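Local coordinates for protein probable porin (Pseudomonas aeruginosa, PDB 4FSP) that probably works as an outer-membrane porin, an 18-stranded beta-barrel of the OprD family that lets solutes diffuse through its central channel, at residues Asn31-Arg36 against Asn397-Thr402; Phe306-Asp311 against Arg382-Arg387. One frame throughout, in Å; residues are numbered along the deposited sequence.

Contact 1 (Asn31-Arg36 against Asn397-Thr402); sequences NFYMNR and NRLYLT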
loop_
_atom_site.group_PDB
_atom_site.type_symbol
_atom_site.label_atom_id
_atom_site.label_comp_id
_atom_site.label_asym_id
_atom_site.label_seq_id
_atom_site.Cartn_x
_atom_site.Cartn_y
_atom_site.Cartn_z
ATOM N N ASN A 31 11.823 -14.877 4.932
ATOM C CA ASN A 31 12.695 -14.572 6.051
ATOM C C ASN A 31 12.957 -13.068 6.089
ATOM O O ASN A 31 13.440 -12.485 5.111
ATOM C CB ASN A 31 13.997 -15.365 5.957
ATOM C CG ASN A 31 14.775 -15.361 7.259
ATOM O OD1 ASN A 31 15.760 -14.638 7.400
ATOM N ND2 ASN A 31 14.330 -16.164 8.223
ATOM N N PHE A 32 12.620 -12.444 7.214
ATOM C CA PHE A 32 12.685 -10.990 7.351
ATOM C C PHE A 32 13.557 -10.585 8.548
ATOM O O PHE A 32 13.348 -11.052 9.672
ATOM C CB PHE A 32 11.256 -10.443 7.469
ATOM C CG PHE A 32 11.159 -9.032 7.984
ATOM C CD1 PHE A 32 11.693 -7.968 7.269
ATOM C CD2 PHE A 32 10.479 -8.766 9.167
ATOM C CE1 PHE A 32 11.576 -6.658 7.743
ATOM C CE2 PHE A 32 10.356 -7.466 9.649
ATOM C CZ PHE A 32 10.904 -6.408 8.937
ATOM N N TYR A 33 14.555 -9.743 8.289
ATOM C CA TYR A 33 15.394 -9.193 9.353
ATOM C C TYR A 33 15.327 -7.672 9.339
ATOM O O TYR A 33 15.365 -7.046 8.279
ATOM C CB TYR A 33 16.849 -9.646 9.218
ATOM C CG TYR A 33 17.778 -8.949 10.191
ATOM C CD1 TYR A 33 17.910 -9.395 11.497
ATOM C CD2 TYR A 33 18.520 -7.838 9.805
ATOM C CE1 TYR A 33 18.759 -8.753 12.390
ATOM C CE2 TYR A 33 19.365 -7.190 10.690
ATOM C CZ TYR A 33 19.479 -7.651 11.975
ATOM O OH TYR A 33 20.320 -7.005 12.843
ATOM N N MET A 34 15.246 -7.077 10.523
ATOM C CA MET A 34 15.100 -5.637 10.625
ATOM C C MET A 34 15.994 -5.108 11.731
ATOM O O MET A 34 16.001 -5.638 12.846
ATOM C CB MET A 34 13.640 -5.276 10.896
ATOM C CG MET A 34 13.378 -3.801 11.126
ATOM S SD MET A 34 11.622 -3.479 11.407
ATOM C CE MET A 34 11.704 -2.146 12.601
ATOM N N ASN A 35 16.742 -4.059 11.399
ATOM C CA ASN A 35 17.707 -3.451 12.300
ATOM C C ASN A 35 17.456 -1.952 12.417
ATOM O O ASN A 35 17.216 -1.277 11.418
ATOM C CB ASN A 35 19.119 -3.691 11.777
ATOM C CG ASN A 35 20.121 -3.791 12.881
ATOM O OD1 ASN A 35 19.764 -3.704 14.055
ATOM N ND2 ASN A 35 21.385 -3.990 12.526
ATOM N N ARG A 36 17.527 -1.429 13.635
ATOM C CA ARG A 36 17.093 -0.061 13.869
ATOM C C ARG A 36 17.928 0.676 14.916
ATOM O O ARG A 36 18.031 0.242 16.062
ATOM C CB ARG A 36 15.622 -0.069 14.272
ATOM C CG ARG A 36 14.839 1.073 13.693
ATOM C CD ARG A 36 13.361 0.948 14.021
ATOM N NE ARG A 36 12.544 0.991 12.813
ATOM C CZ ARG A 36 11.317 1.491 12.752
ATOM N NH1 ARG A 36 10.756 2.003 13.836
ATOM N NH2 ARG A 36 10.655 1.483 11.603
ATOM N N ASN A 397 17.876 -0.892 8.622
ATOM C CA ASN A 397 18.031 -1.890 7.569
ATOM C C ASN A 397 16.938 -2.935 7.625
ATOM O O ASN A 397 16.590 -3.418 8.699
ATOM C CB ASN A 397 19.373 -2.597 7.689
ATOM C CG ASN A 397 20.512 -1.736 7.227
ATOM O OD1 ASN A 397 20.869 -1.732 6.049
ATOM N ND2 ASN A 397 21.085 -0.983 8.148
ATOM N N ARG A 398 16.400 -3.285 6.461
ATOM C CA ARG A 398 15.476 -4.404 6.351
ATOM C C ARG A 398 15.985 -5.346 5.281
ATOM O O ARG A 398 16.435 -4.912 4.211
ATOM C CB ARG A 398 14.076 -3.918 5.986
ATOM C CG ARG A 398 13.359 -3.208 7.115
ATOM C CD ARG A 398 12.163 -2.464 6.573
ATOM N NE ARG A 398 11.513 -1.611 7.565
ATOM C CZ ARG A 398 10.421 -1.953 8.238
ATOM N NH1 ARG A 398 9.861 -3.143 8.040
ATOM N NH2 ARG A 398 9.895 -1.109 9.112
ATOM N N LEU A 399 15.905 -6.633 5.587
ATOM C CA LEU A 399 16.429 -7.699 4.743
ATOM C C LEU A 399 15.329 -8.714 4.530
ATOM O O LEU A 399 14.653 -9.125 5.481
ATOM C CB LEU A 399 17.616 -8.387 5.428
ATOM C CG LEU A 399 18.971 -7.701 5.292
ATOM C CD1 LEU A 399 19.989 -8.328 6.236
ATOM C CD2 LEU A 399 19.439 -7.807 3.855
ATOM N N TYR A 400 15.135 -9.115 3.282
ATOM C CA TYR A 400 14.086 -10.064 2.967
ATOM C C TYR A 400 14.668 -11.146 2.089
ATOM O O TYR A 400 15.315 -10.863 1.074
ATOM C CB TYR A 400 12.929 -9.393 2.223
ATOM C CG TYR A 400 12.401 -8.120 2.844
ATOM C CD1 TYR A 400 13.017 -6.900 2.598
ATOM C CD2 TYR A 400 11.264 -8.130 3.647
ATOM C CE1 TYR A 400 12.531 -5.717 3.152
ATOM C CE2 TYR A 400 10.772 -6.954 4.206
ATOM C CZ TYR A 400 11.408 -5.750 3.952
ATOM O OH TYR A 400 10.924 -4.579 4.504
ATOM N N LEU A 401 14.436 -12.383 2.505
ATOM C CA LEU A 401 14.720 -13.551 1.706
ATOM C C LEU A 401 13.357 -14.131 1.374
ATOM O O LEU A 401 12.598 -14.467 2.278
ATOM C CB LEU A 401 15.519 -14.548 2.537
ATOM C CG LEU A 401 16.189 -15.697 1.790
ATOM C CD1 LEU A 401 16.877 -15.163 0.562
ATOM C CD2 LEU A 401 17.202 -16.368 2.708
ATOM N N THR A 402 13.020 -14.209 0.092
ATOM C CA THR A 402 11.699 -14.692 -0.299
ATOM C C THR A 402 11.788 -15.855 -1.259
ATOM O O THR A 402 12.692 -15.927 -2.108
ATOM C CB THR A 402 10.831 -13.616 -0.974
ATOM O OG1 THR A 402 11.482 -13.148 -2.160
ATOM C CG2 THR A 402 10.571 -12.457 -0.031
HETATM O O HOH W 1 10.658 1.813 8.536
#
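Strand 31-36 pairs antiparallel with strand 397-402 where the first and last strands of the porin meet and close the barrel. Three hydrogen-bonded pairs, Asn31 with Leu401, Tyr33 with Leu399 and Asn35 with Asn397, each make two backbone bonds. In the first, Leu401 N to Asn31 O is 2.8 Å. Phe32 with Tyr400 and Met34 with Arg398 are the non-hydrogen-bonded pairs between them. Here CA-H groups meet carbonyls, as at 3.3 Å from Phe32 CA to Leu399 O.

Phe32, Met34, Arg398 and Tyr400 share the face that meets inward-folded loops, consistent with the channel side. The Phe32 and Tyr400 rings run side by side. Their planes are only 24° apart, but they are slid so far that they barely overlap. Phe32 has CG anti to the backbone N (chi1 164°), which brings Phe32 CD1 to 3.4 Å from Tyr400 CE2. The same ring reaches Arg398 at its tip, with CZ 3.5 Å from Arg398 NH1. Met34 SD lies 3.6 Å above one face of the Arg398 guanidinium, toward its rim. Arg36 NH2 and Arg398 NH2 come within 3.7 Å. Glu396 salt-bridges both NE atoms, which should offset the repulsion. Water 1 accepts from both NH2 groups, weakly from Arg36.

The other face carries Tyr33 and Leu399, with Tyr33 CD2 3.9 Å from Leu399 CD1, between the pairs Asn31-Leu401 and Asn35-Asn397. Tyr33 OH bonds to Glu48, and Asn31 to Gln52 and Trp50, all on strand 47-59. Asn397 OD1 takes bonds from Trp381 and Asn383 on strand 378-388. The pair therefore lies between strands 47-59 and 378-388, each joined to it by backbone hydrogen bonds.

Contact 2 (Phe306-Asp311 against Arg382-Arg387); sequences FGQYND and RNATYR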
loop_
_atom_site.group_PDB
_atom_site.type_symbol
_atom_site.label_atom_id
_atom_site.label_comp_id
_atom_site.label_asym_id
_atom_site.label_seq_id
_atom_site.Cartn_x
_atom_site.Cartn_y
_atom_site.Cartn_z
ATOM N N PHE A 306 6.515 9.046 0.413
ATOM C CA PHE A 306 6.458 8.131 1.546
ATOM C C PHE A 306 7.655 7.235 1.401
ATOM O O PHE A 306 7.786 6.533 0.395
ATOM C CB PHE A 306 5.172 7.299 1.500
ATOM C CG PHE A 306 5.200 6.082 2.386
ATOM C CD1 PHE A 306 5.377 6.203 3.759
ATOM C CD2 PHE A 306 5.035 4.817 1.845
ATOM C CE1 PHE A 306 5.409 5.081 4.569
ATOM C CE2 PHE A 306 5.057 3.697 2.648
ATOM C CZ PHE A 306 5.244 3.824 4.017
ATOM N N GLY A 307 8.552 7.271 2.379
ATOM C CA GLY A 307 9.772 6.486 2.278
ATOM C C GLY A 307 9.706 5.192 3.072
ATOM O O GLY A 307 8.614 4.711 3.436
ATOM N N GLN A 308 10.877 4.625 3.335
ATOM C CA GLN A 308 10.984 3.401 4.123
ATOM C C GLN A 308 10.588 3.692 5.566
ATOM O O GLN A 308 10.064 2.822 6.253
ATOM C CB GLN A 308 12.410 2.823 4.045
ATOM C CG GLN A 308 12.642 1.526 4.846
ATOM C CD GLN A 308 14.083 1.015 4.758
ATOM O OE1 GLN A 308 14.749 1.158 3.721
ATOM N NE2 GLN A 308 14.571 0.412 5.850
ATOM N N TYR A 309 10.812 4.925 6.020
ATOM C CA TYR A 309 10.494 5.270 7.405
ATOM C C TYR A 309 9.467 6.402 7.535
ATOM O O TYR A 309 8.473 6.267 8.248
ATOM C CB TYR A 309 11.761 5.643 8.177
ATOM C CG TYR A 309 11.485 5.969 9.624
ATOM C CD1 TYR A 309 11.083 4.978 10.512
ATOM C CD2 TYR A 309 11.621 7.262 10.106
ATOM C CE1 TYR A 309 10.824 5.269 11.844
ATOM C CE2 TYR A 309 11.364 7.564 11.434
ATOM C CZ TYR A 309 10.966 6.564 12.299
ATOM O OH TYR A 309 10.716 6.864 13.622
ATOM N N ASN A 310 9.715 7.526 6.871
ATOM C CA ASN A 310 8.902 8.720 7.112
ATOM C C ASN A 310 7.898 8.943 5.998
ATOM O O ASN A 310 8.110 8.502 4.859
ATOM C CB ASN A 310 9.781 9.967 7.275
ATOM C CG ASN A 310 8.995 11.185 7.758
ATOM O OD1 ASN A 310 8.258 11.113 8.752
ATOM N ND2 ASN A 310 9.155 12.312 7.057
ATOM N N ASP A 311 6.814 9.637 6.324
ATOM C CA ASP A 311 5.742 9.870 5.353
ATOM C C ASP A 311 5.600 11.353 5.010
ATOM O O ASP A 311 4.729 11.741 4.235
ATOM C CB ASP A 311 4.420 9.311 5.885
ATOM C CG ASP A 311 4.029 9.909 7.229
ATOM O OD1 ASP A 311 4.744 10.808 7.724
ATOM O OD2 ASP A 311 2.993 9.486 7.796
ATOM N N ARG A 382 16.814 -3.219 2.070
ATOM C CA ARG A 382 16.332 -1.836 2.123
ATOM C C ARG A 382 16.987 -1.088 3.279
ATOM O O ARG A 382 16.821 -1.443 4.458
ATOM C CB ARG A 382 14.801 -1.792 2.232
ATOM C CG ARG A 382 14.106 -2.646 1.177
ATOM C CD ARG A 382 12.595 -2.677 1.382
ATOM N NE ARG A 382 12.017 -1.341 1.274
ATOM C CZ ARG A 382 11.069 -0.868 2.078
ATOM N NH1 ARG A 382 10.576 -1.638 3.051
ATOM N NH2 ARG A 382 10.613 0.369 1.902
ATOM N N ASN A 383 17.748 -0.058 2.932
ATOM C CA ASN A 383 18.468 0.723 3.920
ATOM C C ASN A 383 17.967 2.158 3.957
ATOM O O ASN A 383 17.655 2.731 2.920
ATOM C CB ASN A 383 19.960 0.692 3.614
ATOM C CG ASN A 383 20.732 1.713 4.406
ATOM O OD1 ASN A 383 20.889 2.857 3.977
ATOM N ND2 ASN A 383 21.230 1.305 5.568
ATOM N N ALA A 384 17.888 2.746 5.147
ATOM C CA ALA A 384 17.386 4.110 5.257
ATOM C C ALA A 384 18.097 4.938 6.305
ATOM O O ALA A 384 18.490 4.435 7.360
ATOM C CB ALA A 384 15.896 4.117 5.524
ATOM N N THR A 385 18.231 6.223 5.996
ATOM C CA THR A 385 18.737 7.209 6.925
ATOM C C THR A 385 17.696 8.306 7.055
ATOM O O THR A 385 17.301 8.915 6.049
ATOM C CB THR A 385 20.030 7.853 6.394
ATOM O OG1 THR A 385 21.047 6.849 6.269
ATOM C CG2 THR A 385 20.491 8.927 7.348
ATOM N N TYR A 386 17.255 8.559 8.285
ATOM C CA TYR A 386 16.234 9.573 8.552
ATOM C C TYR A 386 16.690 10.560 9.614
ATOM O O TYR A 386 17.050 10.176 10.727
ATOM C CB TYR A 386 14.923 8.921 8.996
ATOM C CG TYR A 386 13.881 9.896 9.514
ATOM C CD1 TYR A 386 13.217 10.751 8.656
ATOM C CD2 TYR A 386 13.557 9.948 10.864
ATOM C CE1 TYR A 386 12.265 11.634 9.119
ATOM C CE2 TYR A 386 12.593 10.830 11.341
ATOM C CZ TYR A 386 11.950 11.668 10.457
ATOM O OH TYR A 386 10.993 12.559 10.897
ATOM N N ARG A 387 16.650 11.836 9.257
ATOM C CA ARG A 387 17.035 12.907 10.151
ATOM C C ARG A 387 15.875 13.888 10.255
ATOM O O ARG A 387 15.294 14.280 9.239
ATOM C CB ARG A 387 18.272 13.629 9.604
ATOM C CG ARG A 387 19.480 12.734 9.415
ATOM C CD ARG A 387 19.973 12.188 10.743
ATOM N NE ARG A 387 21.097 11.271 10.574
ATOM C CZ ARG A 387 21.000 9.946 10.620
ATOM N NH1 ARG A 387 19.820 9.367 10.833
ATOM N NH2 ARG A 387 22.085 9.197 10.449
HETATM O O HOH W 2 8.121 2.295 2.889
HETATM O O HOH W 3 9.193 -0.023 5.329
#
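The Tyr386 ring has Tyr309 CD2 over one face, 3.3 Å above its plane and toward the rim. In return, Tyr386 CE2 sits in plane at the edge of the Tyr309 ring. The planes are 55° apart, so the pair is oblique, and the side chains cross at about a right angle. Asn310 packs CB against Tyr386 CE1 at 3.5 Å. Tyr386 OH goes elsewhere, to Glu358 and Ser391.

The Arg382 guanidinium has Gln308 CG over one face, 3.7 Å above the plane. Water 2 lies in plane at its edge. Water 3 donates to Gln308 O and accepts from Arg382 NH1.

Gln308 reaches across to the strand as an extended chain, CG anti to the backbone N (chi1 180°). This carries its amide past Ala384 CB to the backbone of Arg382. Gln308 NE2 gives a bent hydrogen bond of 3.2 Å to Arg382 O. It comes from above the carbonyl plane, 68° out of it, and NE2 also bonds to Glu396.

Carboxylates of strand 358-368 hold the loop backbone: Glu360 takes the N-H groups of Tyr309 and Asn310, Asp362 that of Gln308. A loop folded inward against the barrel wall, probably from the extracellular side, is typical of OprD-family porins, where such loops narrow the channel.

In the fold
From the N terminus, the chain enters strand 24-38, which supplies 31-36. It then runs through nearly the whole barrel before 397-402 on strand 394-406 returns to it. Contact 1 thus closes a loop of 360 residues and the barrel itself. Contact 2 falls within that span: 306-311, in the loop before strand 318-327, meets 382-387 on strand 378-388, closing 70 residues. The two do not cross. Strands 378-388 and 394-406 are consecutive neighbours, so the contacts touch. Arg398 N lies 2.8 Å from Arg382 O, a probable hydrogen bond, and Arg36 NH2 packs on Tyr309 CD1. Together they join the inward loop to the barrel closure.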